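Side-chain contacts in hydratase ChsH1 (Mycobacterium tuberculosis, PDB 4W78), which hydrates the double bond of a steroid enoyl-CoA during breakdown of the cholesterol side chain and accepts octenoyl-CoA and decenoyl-CoA less efficiently: residues P30-N33 with N34-A38; D83-G86 with P87-L91. All blocks are in the same frame, centred on the assembly; numbering follows the deposited sequence.

Contact 1 of 2, residues P30-N33 with N34-A38; sequences PMIN and NWVEA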
# COMPACT_ATOMS: atom_id res chain seq x y z
N PRO A 30 -9.87 7.48 1.47
CA PRO A 30 -9.14 6.28 1.88
C PRO A 30 -7.66 6.33 1.53
O PRO A 30 -6.83 5.97 2.36
CB PRO A 30 -9.87 5.14 1.13
CG PRO A 30 -11.29 5.67 1.02
CD PRO A 30 -11.10 7.14 0.70
N MET A 31 -7.34 6.83 0.34
CA MET A 31 -5.93 6.95 -0.04
C MET A 31 -5.20 8.10 0.67
O MET A 31 -4.04 7.96 0.99
CB MET A 31 -5.78 7.06 -1.55
CG MET A 31 -6.08 5.76 -2.21
SD MET A 31 -5.99 5.78 -4.00
CE MET A 31 -4.40 6.58 -4.26
N ILE A 32 -5.89 9.21 0.95
CA ILE A 32 -5.32 10.25 1.79
C ILE A 32 -5.00 9.66 3.16
O ILE A 32 -3.91 9.90 3.70
CB ILE A 32 -6.29 11.43 1.96
CG1 ILE A 32 -6.47 12.16 0.62
CG2 ILE A 32 -5.79 12.38 3.06
CD1 ILE A 32 -7.55 13.22 0.67
N ASN A 33 -5.94 8.88 3.70
CA ASN A 33 -5.72 8.24 5.00
C ASN A 33 -4.49 7.35 5.00
O ASN A 33 -3.68 7.42 5.93
CB ASN A 33 -6.95 7.44 5.44
CG ASN A 33 -8.12 8.33 5.89
OD1 ASN A 33 -7.94 9.50 6.19
ND2 ASN A 33 -9.31 7.75 5.96
N ASN A 34 -4.34 6.51 3.98
CA ASN A 34 -3.20 5.61 3.92
C ASN A 34 -1.91 6.41 3.91
O ASN A 34 -0.92 6.03 4.55
CB ASN A 34 -3.27 4.72 2.68
CG ASN A 34 -4.36 3.65 2.77
OD1 ASN A 34 -4.87 3.33 3.84
ND2 ASN A 34 -4.70 3.08 1.62
N TRP A 35 -1.92 7.51 3.16
CA TRP A 35 -0.73 8.34 2.96
C TRP A 35 -0.37 9.12 4.23
O TRP A 35 0.78 9.04 4.68
CB TRP A 35 -0.96 9.26 1.76
CG TRP A 35 0.23 10.00 1.22
CD1 TRP A 35 0.99 9.67 0.14
CD2 TRP A 35 0.73 11.26 1.70
NE1 TRP A 35 1.96 10.63 -0.08
CE2 TRP A 35 1.82 11.61 0.87
CE3 TRP A 35 0.36 12.11 2.74
CZ2 TRP A 35 2.54 12.78 1.05
CZ3 TRP A 35 1.11 13.28 2.93
CH2 TRP A 35 2.19 13.60 2.10
N VAL A 36 -1.32 9.84 4.82
CA VAL A 36 -0.96 10.60 6.03
C VAL A 36 -0.53 9.68 7.17
O VAL A 36 0.35 10.04 7.96
CB VAL A 36 -2.05 11.58 6.51
CG1 VAL A 36 -2.37 12.59 5.41
CG2 VAL A 36 -3.30 10.84 6.98
N GLU A 37 -1.11 8.49 7.25
CA GLU A 37 -0.73 7.56 8.30
C GLU A 37 0.71 7.07 8.12
O GLU A 37 1.46 6.97 9.10
CB GLU A 37 -1.71 6.38 8.37
CG GLU A 37 -3.08 6.80 8.89
CD GLU A 37 -4.12 5.69 8.79
OE1 GLU A 37 -3.73 4.51 8.75
OE2 GLU A 37 -5.33 6.02 8.76
N ALA A 38 1.09 6.74 6.89
CA ALA A 38 2.44 6.23 6.66
C ALA A 38 3.49 7.35 6.78
O ALA A 38 4.56 7.13 7.34
CB ALA A 38 2.52 5.55 5.29
O HOH W 1 -6.01 8.73 8.88
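Glu37 reaches back one helical turn toward Asn33. Its CG lies 3.1 Å from Asn33 O, and its OE2 comes within 4.0 Å of Asn33 CB. The side chain puts CG beside its own backbone N (chi1 -70°) and then runs extended, which carries CG and the carboxylate past Asn33 O and brings OE2 near Asn33 CB. A water spans the two polar ends. It donates to Glu37 OE2 at 2.8 Å, while its bond to Asn33 OD1 is weak.

On another side of the helix, Ile32 CG2 meets Val36 CG1 at 4.2 Å, the two side chains crossing at a slant. Val36 CG1 also sits at the edge of the Trp35 ring, in the ring plane. Both Val36 methyls flank Ile32 O, each 3.5 Å away. The same oxygen accepts from Val36 N at 2.8 Å, and this bond is almost straight, with an N-H...O angle of 177°.

The Asn33-Glu37 and Ile32-Val36 contacts are i to i+4 contacts of one alpha-helix, residues 29-39, in a hotdog-family hydratase chain. The bonds from Asn34 N to Pro30 O and from Glu37 N to Asn33 O are more bent. Asn34 turns its amide over Pro30 O, with CG 3.4 Å from that oxygen.

Arg24 of the second subunit, another copy of this protein, forms a salt bridge with Glu37 OE2 and a hydrogen bond with Asn34 OD1, so it gathers two side chains of the helix, and its charge would probably favour an ionised Glu37. Asp25 of that subunit accepts from Asn33 ND2. Within the chain, Gln29 NE2 holds Asn33 OD1, and Met31, Ile32 and Trp35 pack against helix 67-70.

Contact 2 of 2, residues D83-G86 with P87-L91; sequences DPLG and PIIKL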
# COMPACT_ATOMS: atom_id res chain seq x y z
N ASP A 83 3.60 8.31 -24.39
CA ASP A 83 4.47 8.81 -23.35
C ASP A 83 5.86 8.96 -23.96
O ASP A 83 6.41 8.01 -24.51
CB ASP A 83 4.47 7.79 -22.21
CG ASP A 83 5.38 8.17 -21.06
OD1 ASP A 83 5.95 9.28 -21.07
OD2 ASP A 83 5.50 7.35 -20.13
N PRO A 84 6.43 10.17 -23.90
CA PRO A 84 7.72 10.34 -24.57
C PRO A 84 8.87 9.65 -23.83
O PRO A 84 9.94 9.52 -24.44
CB PRO A 84 7.92 11.87 -24.56
CG PRO A 84 7.10 12.34 -23.41
CD PRO A 84 5.89 11.44 -23.40
N LEU A 85 8.66 9.22 -22.59
CA LEU A 85 9.75 8.64 -21.80
C LEU A 85 10.15 7.26 -22.31
O LEU A 85 11.32 6.92 -22.32
CB LEU A 85 9.40 8.60 -20.31
CG LEU A 85 10.54 8.24 -19.35
CD1 LEU A 85 11.79 9.07 -19.63
CD2 LEU A 85 10.08 8.45 -17.92
N GLY A 86 9.17 6.47 -22.73
CA GLY A 86 9.44 5.16 -23.31
C GLY A 86 10.49 5.18 -24.41
O GLY A 86 11.51 4.49 -24.31
N PRO A 87 10.25 5.95 -25.48
CA PRO A 87 11.21 6.07 -26.58
C PRO A 87 12.57 6.61 -26.14
O PRO A 87 13.59 6.19 -26.68
CB PRO A 87 10.53 7.07 -27.52
CG PRO A 87 9.09 6.96 -27.21
CD PRO A 87 8.96 6.59 -25.79
N ILE A 88 12.57 7.54 -25.18
CA ILE A 88 13.81 8.13 -24.69
C ILE A 88 14.64 7.10 -23.94
O ILE A 88 15.85 6.99 -24.17
CB ILE A 88 13.52 9.33 -23.78
CG1 ILE A 88 13.20 10.55 -24.63
CG2 ILE A 88 14.71 9.63 -22.86
CD1 ILE A 88 14.40 11.07 -25.38
N ILE A 89 13.99 6.33 -23.08
CA ILE A 89 14.70 5.28 -22.34
C ILE A 89 15.29 4.23 -23.29
O ILE A 89 16.44 3.83 -23.13
CB ILE A 89 13.80 4.59 -21.29
CG1 ILE A 89 13.35 5.58 -20.22
CG2 ILE A 89 14.53 3.39 -20.67
CD1 ILE A 89 14.48 6.31 -19.50
N LYS A 90 14.52 3.80 -24.29
CA LYS A 90 15.03 2.87 -25.29
C LYS A 90 16.24 3.42 -26.06
O LYS A 90 17.23 2.73 -26.25
CB LYS A 90 13.93 2.47 -26.27
CG LYS A 90 14.35 1.45 -27.33
CD LYS A 90 14.69 0.11 -26.71
CE LYS A 90 14.61 -1.03 -27.73
NZ LYS A 90 15.42 -0.77 -28.96
N LEU A 91 16.13 4.67 -26.50
CA LEU A 91 17.21 5.35 -27.21
C LEU A 91 18.51 5.27 -26.41
O LEU A 91 19.53 4.82 -26.93
CB LEU A 91 16.84 6.81 -27.45
CG LEU A 91 17.86 7.70 -28.17
CD1 LEU A 91 18.04 7.24 -29.62
CD2 LEU A 91 17.42 9.17 -28.11
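Leu85 and Ile89 make the closest apolar contact here, one turn apart on the helix. Leu85 CD1 lies 3.9 Å from Ile89 CD1, and the two side chains meet at an angle rather than running side by side. Leu85 has CG opposite its backbone N (chi1 -170°), which swings its end forward along the helix to Ile89. Ile89 CG1 is also 3.2 Å from Leu85 O. That oxygen accepts from Ile89 N at 2.8 Å, in a nearly straight bond.

Ile88 belongs to the packed side too. Its CG1 rests 3.4 Å from Pro84 O, although the backbone bond from Ile88 N to that oxygen is weak. Helix 85-94 packs between helix 3-13 and the antiparallel sheet, with Ile88 on Ile12 and Ile142 and Ile89 on Ile162, consistent with a hotdog fold, in which the sheet wraps round a helix.

Gly86, Pro87 and Lys90 make the solvent side, where backbone contacts remain but few side chains meet. Pro87 CD lies 3.2 Å from Asp83 O and also faces Pro84 O. Gly86 O accepts from Lys90 N at 3.1 Å. The bent Lys90 side chain leads away from the preceding turn.

Asp83 caps the entry to the helix. Its OD1 accepts from Leu85 N at 3.1 Å, with the donor 67° out of the carboxylate plane. Two salt bridges lie beyond the segments, Asp83 OD2 with Arg79 and Lys90 NZ with Asp94, so the two oxygens of Asp83 have separate partners. Pro87 has no backbone N-H to offer, so it cannot donate to Asp83 O in the first turn. The acidic cap would also suit the positive end of the helix dipole.

In the fold
Contacts 1 and 2 are each made within a single helix, and the two do not touch. Their centres are 32 Å apart, on opposite sides of the chain's centre. Contact 1 is the more buried, and much of its surroundings belongs to other chains. The second subunit supplies charged partners, and a ChsH2 chain packs on Met31, Trp35 and Ala38. Contact 2 is partly buried, and no other chain of the assembly touches it. Its apolar side faces strands of its own sheet, while its charged side chains find their partners outside the segments but in the same chain. Polar groups thus join subunits at 30-38, but serve local capping and helix-surface pairing at 83-91.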